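Reticulocyte binding protein (PDB 3FAW) is a secreted, cell-wall-anchored pullulanase that probably hydrolyses alpha-1,6-glucosidic linkages in alpha-glucans such as pullulan and glycogen. Local coordinates at residues H410-D415 / T429-S434; N522-G527 / P534-G539. All blocks are in the same frame, centred on the assembly; numbering follows the deposited sequence.

Interaction 1 of 2, residues H410-D415 / T429-S434; sequences HFMNED and TTHAMS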
loop_
_atom_site.group_PDB
_atom_site.type_symbol
_atom_site.label_atom_id
_atom_site.label_comp_id
_atom_site.label_asym_id
_atom_site.label_seq_id
_atom_site.Cartn_x
_atom_site.Cartn_y
_atom_site.Cartn_z
ATOM N N HIS A 410 -1.355 -6.526 -18.766
ATOM C CA HIS A 410 -1.555 -7.390 -17.610
ATOM C C HIS A 410 -0.673 -8.634 -17.688
ATOM O O HIS A 410 -0.232 -9.029 -18.774
ATOM C CB HIS A 410 -3.025 -7.801 -17.500
ATOM C CG HIS A 410 -3.976 -6.644 -17.484
ATOM N ND1 HIS A 410 -4.844 -6.377 -18.521
ATOM C CD2 HIS A 410 -4.191 -5.681 -16.556
ATOM C CE1 HIS A 410 -5.555 -5.302 -18.231
ATOM N NE2 HIS A 410 -5.179 -4.860 -17.044
ATOM N N PHE A 411 -0.409 -9.236 -16.532
ATOM C CA PHE A 411 0.126 -10.595 -16.488
ATOM C C PHE A 411 -0.891 -11.490 -17.193
ATOM O O PHE A 411 -2.098 -11.285 -17.061
ATOM C CB PHE A 411 0.340 -11.086 -15.057
ATOM C CG PHE A 411 1.568 -10.530 -14.382
ATOM C CD1 PHE A 411 2.812 -10.573 -15.001
ATOM C CD2 PHE A 411 1.483 -9.999 -13.096
ATOM C CE1 PHE A 411 3.943 -10.075 -14.367
ATOM C CE2 PHE A 411 2.615 -9.497 -12.452
ATOM C CZ PHE A 411 3.847 -9.540 -13.089
ATOM N N MET A 412 -0.399 -12.466 -17.950
ATOM C CA MET A 412 -1.246 -13.228 -18.860
ATOM C C MET A 412 -1.146 -14.737 -18.677
ATOM O O MET A 412 -0.124 -15.263 -18.231
ATOM C CB MET A 412 -0.885 -12.884 -20.306
ATOM C CG MET A 412 -1.548 -11.622 -20.840
ATOM S SD MET A 412 -0.961 -11.222 -22.500
ATOM C CE MET A 412 0.727 -10.738 -22.136
ATOM N N ASN A 413 -2.238 -15.415 -19.024
ATOM C CA ASN A 413 -2.235 -16.857 -19.221
ATOM C C ASN A 413 -1.618 -17.129 -20.590
ATOM O O ASN A 413 -1.530 -16.224 -21.423
ATOM C CB ASN A 413 -3.660 -17.423 -19.170
ATOM C CG ASN A 413 -4.330 -17.220 -17.824
ATOM O OD1 ASN A 413 -3.867 -17.724 -16.810
ATOM N ND2 ASN A 413 -5.444 -16.495 -17.817
ATOM N N GLU A 414 -1.193 -18.369 -20.819
ATOM C CA GLU A 414 -0.552 -18.757 -22.087
ATOM C C GLU A 414 -1.446 -18.571 -23.315
ATOM O O GLU A 414 -0.936 -18.448 -24.430
ATOM C CB GLU A 414 -0.049 -20.205 -22.023
ATOM C CG GLU A 414 1.170 -20.378 -21.125
ATOM C CD GLU A 414 1.622 -21.827 -20.982
ATOM O OE1 GLU A 414 2.678 -22.050 -20.347
ATOM O OE2 GLU A 414 0.930 -22.739 -21.495
ATOM N N ASP A 415 -2.764 -18.548 -23.120
ATOM C CA ASP A 415 -3.697 -18.267 -24.223
ATOM C C ASP A 415 -3.846 -16.772 -24.534
ATOM O O ASP A 415 -4.550 -16.401 -25.474
ATOM C CB ASP A 415 -5.068 -18.927 -23.980
ATOM C CG ASP A 415 -5.845 -18.313 -22.816
ATOM O OD1 ASP A 415 -5.334 -17.406 -22.123
ATOM O OD2 ASP A 415 -6.990 -18.756 -22.601
ATOM N N THR A 429 4.135 -6.009 -14.351
ATOM C CA THR A 429 5.214 -5.016 -14.288
ATOM C C THR A 429 6.582 -5.516 -14.763
ATOM O O THR A 429 7.563 -4.789 -14.663
ATOM C CB THR A 429 5.338 -4.404 -12.869
ATOM O OG1 THR A 429 5.493 -5.449 -11.903
ATOM C CG2 THR A 429 4.097 -3.560 -12.541
ATOM N N THR A 430 6.645 -6.747 -15.275
ATOM C CA THR A 430 7.810 -7.219 -16.025
ATOM C C THR A 430 7.750 -6.746 -17.487
ATOM O O THR A 430 8.762 -6.735 -18.181
ATOM C CB THR A 430 7.928 -8.763 -15.991
ATOM O OG1 THR A 430 6.724 -9.359 -16.492
ATOM C CG2 THR A 430 8.173 -9.250 -14.572
ATOM N N HIS A 431 6.557 -6.354 -17.937
ATOM C CA HIS A 431 6.349 -5.871 -19.303
ATOM C C HIS A 431 6.739 -4.393 -19.355
ATOM O O HIS A 431 6.374 -3.624 -18.473
ATOM C CB HIS A 431 4.889 -6.078 -19.745
ATOM C CG HIS A 431 4.368 -7.465 -19.491
ATOM N ND1 HIS A 431 3.053 -7.820 -19.711
ATOM C CD2 HIS A 431 4.980 -8.579 -19.019
ATOM C CE1 HIS A 431 2.881 -9.091 -19.394
ATOM N NE2 HIS A 431 4.036 -9.577 -18.976
ATOM N N ALA A 432 7.483 -4.011 -20.392
ATOM C CA ALA A 432 8.183 -2.718 -20.432
ATOM C C ALA A 432 7.310 -1.480 -20.185
ATOM O O ALA A 432 7.670 -0.614 -19.376
ATOM C CB ALA A 432 8.937 -2.568 -21.760
ATOM N N MET A 433 6.181 -1.374 -20.883
ATOM C CA MET A 433 5.327 -0.192 -20.755
ATOM C C MET A 433 4.476 -0.248 -19.481
ATOM O O MET A 433 4.054 0.788 -18.969
ATOM C CB MET A 433 4.449 -0.013 -21.994
ATOM C CG MET A 433 5.216 0.052 -23.313
ATOM S SD MET A 433 6.493 1.325 -23.385
ATOM C CE MET A 433 7.926 0.425 -22.804
ATOM N N SER A 434 4.240 -1.455 -18.968
ATOM C CA SER A 434 3.597 -1.636 -17.663
ATOM C C SER A 434 4.569 -1.255 -16.544
ATOM O O SER A 434 4.178 -0.635 -15.553
ATOM C CB SER A 434 3.146 -3.083 -17.474
ATOM O OG SER A 434 2.145 -3.439 -18.413
#
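The imidazole of His-431 is gripped at several atoms at once: its CE1 edge meets the carbonyl of His-410, with CE1 3.2 Å from O and the oxygen near the ring plane, while both ring nitrogens are hydrogen-bonded to other parts of the chain, ND1 to Tyr-408 O and NE2 to Asp-494 OD2. From the other segment Phe-411 brings its ring edge toward the imidazole face, an offset edge-to-face pair with centroids 5.9 Å apart and planes at 85°. Phe-411 CG lies anti to the carbonyl carbon (chi1 -77°); at the ring's edge, Thr-430 OG1 sits near its plane, 3.6 Å from Phe-411 CE1. Met-412 bends at chi3 and sets its terminal methyl CE 3.9 Å from His-431 CE1. Asp-494 links the two sides, since its OD1 also accepts from Met-412 N, and Trp-122 of helix 122-129 touches both Met-412 and Thr-430. No hydrogen bond runs directly between the segments. His-431, at the N-cap of helix 432-449, is thus buried with both nitrogens bonded; a carbonyl at ND1 and a carboxylate at NE2 are together consistent with an imidazolium, whose CE1-H would be polarised toward His-410 O.

Interaction 2 of 2, residues N522-G527 / P534-G539; sequences NSLKSG and PAFITG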
loop_
_atom_site.group_PDB
_atom_site.type_symbol
_atom_site.label_atom_id
_atom_site.label_comp_id
_atom_site.label_asym_id
_atom_site.label_seq_id
_atom_site.Cartn_x
_atom_site.Cartn_y
_atom_site.Cartn_z
ATOM N N ASN A 522 1.677 -11.440 14.845
ATOM C CA ASN A 522 1.060 -12.681 15.330
ATOM C C ASN A 522 1.495 -13.058 16.740
ATOM O O ASN A 522 0.658 -13.368 17.595
ATOM C CB ASN A 522 1.377 -13.848 14.388
ATOM C CG ASN A 522 0.654 -13.746 13.061
ATOM O OD1 ASN A 522 -0.168 -12.860 12.853
ATOM N ND2 ASN A 522 0.958 -14.667 12.155
ATOM N N SER A 523 2.806 -13.036 16.974
ATOM C CA SER A 523 3.364 -13.444 18.263
ATOM C C SER A 523 2.869 -12.572 19.422
ATOM O O SER A 523 2.601 -13.083 20.513
ATOM C CB SER A 523 4.892 -13.428 18.213
ATOM O OG SER A 523 5.378 -14.361 17.263
ATOM N N LEU A 524 2.739 -11.267 19.183
ATOM C CA LEU A 524 2.315 -10.331 20.236
ATOM C C LEU A 524 0.800 -10.275 20.462
ATOM O O LEU A 524 0.357 -10.204 21.610
ATOM C CB LEU A 524 2.839 -8.919 19.951
ATOM C CG LEU A 524 4.355 -8.694 20.006
ATOM C CD1 LEU A 524 4.665 -7.196 20.050
ATOM C CD2 LEU A 524 4.990 -9.405 21.195
ATOM N N LYS A 525 0.008 -10.285 19.389
ATOM C CA LYS A 525 -1.453 -10.087 19.524
ATOM C C LYS A 525 -2.333 -10.801 18.482
ATOM O O LYS A 525 -3.483 -10.417 18.281
ATOM C CB LYS A 525 -1.781 -8.580 19.555
ATOM C CG LYS A 525 -1.051 -7.721 18.520
ATOM C CD LYS A 525 -1.414 -8.054 17.075
ATOM C CE LYS A 525 -2.857 -7.669 16.735
ATOM N NZ LYS A 525 -3.117 -7.748 15.277
ATOM N N SER A 526 -1.792 -11.836 17.841
ATOM C CA SER A 526 -2.506 -12.625 16.818
ATOM C C SER A 526 -2.728 -11.914 15.480
ATOM O O SER A 526 -2.637 -10.688 15.366
ATOM C CB SER A 526 -3.852 -13.156 17.340
ATOM O OG SER A 526 -4.891 -12.187 17.247
ATOM N N GLY A 527 -3.029 -12.732 14.476
ATOM C CA GLY A 527 -3.336 -12.281 13.121
ATOM C C GLY A 527 -3.627 -13.482 12.235
ATOM O O GLY A 527 -3.812 -14.586 12.733
ATOM N N PRO A 534 -5.195 -16.097 21.817
ATOM C CA PRO A 534 -4.302 -15.510 22.826
ATOM C C PRO A 534 -2.817 -15.570 22.442
ATOM O O PRO A 534 -2.330 -16.610 21.997
ATOM C CB PRO A 534 -4.573 -16.361 24.072
ATOM C CG PRO A 534 -5.950 -16.863 23.889
ATOM C CD PRO A 534 -6.117 -17.079 22.415
ATOM N N ALA A 535 -2.125 -14.443 22.607
ATOM C CA ALA A 535 -0.706 -14.318 22.284
ATOM C C ALA A 535 -0.003 -13.583 23.432
ATOM O O ALA A 535 -0.530 -13.551 24.543
ATOM C CB ALA A 535 -0.528 -13.587 20.956
ATOM N N PHE A 536 1.167 -12.994 23.179
ATOM C CA PHE A 536 2.001 -12.465 24.269
ATOM C C PHE A 536 1.292 -11.467 25.194
ATOM O O PHE A 536 1.348 -11.616 26.412
ATOM C CB PHE A 536 3.287 -11.831 23.731
ATOM C CG PHE A 536 4.331 -11.597 24.791
ATOM C CD1 PHE A 536 5.105 -12.651 25.263
ATOM C CD2 PHE A 536 4.540 -10.330 25.319
ATOM C CE1 PHE A 536 6.065 -12.447 26.242
ATOM C CE2 PHE A 536 5.505 -10.115 26.300
ATOM C CZ PHE A 536 6.264 -11.174 26.765
ATOM N N ILE A 537 0.638 -10.454 24.625
ATOM C CA ILE A 537 -0.040 -9.430 25.431
ATOM C C ILE A 537 -1.516 -9.751 25.726
ATOM O O ILE A 537 -2.209 -8.931 26.327
ATOM C CB ILE A 537 0.076 -8.007 24.802
ATOM C CG1 ILE A 537 -0.849 -7.846 23.583
ATOM C CG2 ILE A 537 1.535 -7.698 24.455
ATOM C CD1 ILE A 537 -0.680 -6.521 22.839
ATOM N N THR A 538 -1.984 -10.931 25.313
ATOM C CA THR A 538 -3.384 -11.336 25.506
ATOM C C THR A 538 -3.517 -12.712 26.181
ATOM O O THR A 538 -4.485 -13.444 25.942
ATOM C CB THR A 538 -4.156 -11.335 24.165
ATOM O OG1 THR A 538 -3.457 -12.135 23.206
ATOM C CG2 THR A 538 -4.302 -9.911 23.631
ATOM N N GLY A 539 -2.541 -13.053 27.021
ATOM C CA GLY A 539 -2.626 -14.243 27.879
ATOM C C GLY A 539 -2.191 -15.577 27.290
ATOM O O GLY A 539 -2.427 -16.618 27.897
#
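Two side-chain rotations fit Ile-537 and Phe-536 to the end of the helix that carries Leu-524. Ile-537 places CG1 between its backbone N and carbonyl carbon (chi1 75°), which brings CG1 to 3.3 Å from Leu-524 O. CB of Phe-536 points toward the helix, and with CG anti to the backbone N (chi1 -165°) the ring leads away; the side chain lies beside that of Leu-524, pointing the same way, with Leu-524 CD2 3.9 Å from Phe-536 CB. The backbone supplies the bonds. Phe-536 N donates to Ser-523 O at 3.0 Å, and Ile-537 N to Leu-524 O, also at 3.0 Å and almost straight at 174°. Successive loop amides thus serve successive carbonyls of the last helical turn, where Ser-526 leaves the helix with positive phi. Ala-535 points its methyl toward the same carbonyls, CB lying 3.2 Å from Ser-523 O. The loop is braced from within, for Ala-535 N donates to Thr-538 OG1 at 2.7 Å and Thr-538 N returns a bond to Ala-535 O. On the helix side, the bent chain of Lys-525 folds back to put NZ 3.0 Å from Ser-526 O, with a second, weak bond to Ile-570 O, while its CB stands 4.0 Å from Ile-537 CD1. The loop leading to strand 542-543 thus bonds to carbonyls near the C-terminal end of helix 518-525, which follows barrel strand 513-516. Around this junction, Met-607 of helix 590-609 touches Leu-524, Phe-536 and Ile-537; helix 544-551 meets Leu-524 through Ile-547 and Phe-536 through Leu-544; and helix 578-586 packs on Lys-525, Ser-526 and Thr-538.

In the fold
Interactions 1 and 2 illustrate how opposite ends of helices can be tied into one parallel eight-stranded barrel domain of the alpha-amylase type. Both are buried, yet their centres lie 40 Å apart, they do not touch, and they share no element. Interaction 1 concerns the start of helix 432-449, which leads to barrel strand 453-456; interaction 2 concerns the end of helix 518-525, just after strand 513-516. Their chemistry differs accordingly. At the helix start, the edge of a phenyl ring meets the face of a histidine, and the hydrogen bonds come from residues beyond both segments. At the helix end, direct backbone bonds to terminal carbonyls do the joining, with apolar side chains alongside.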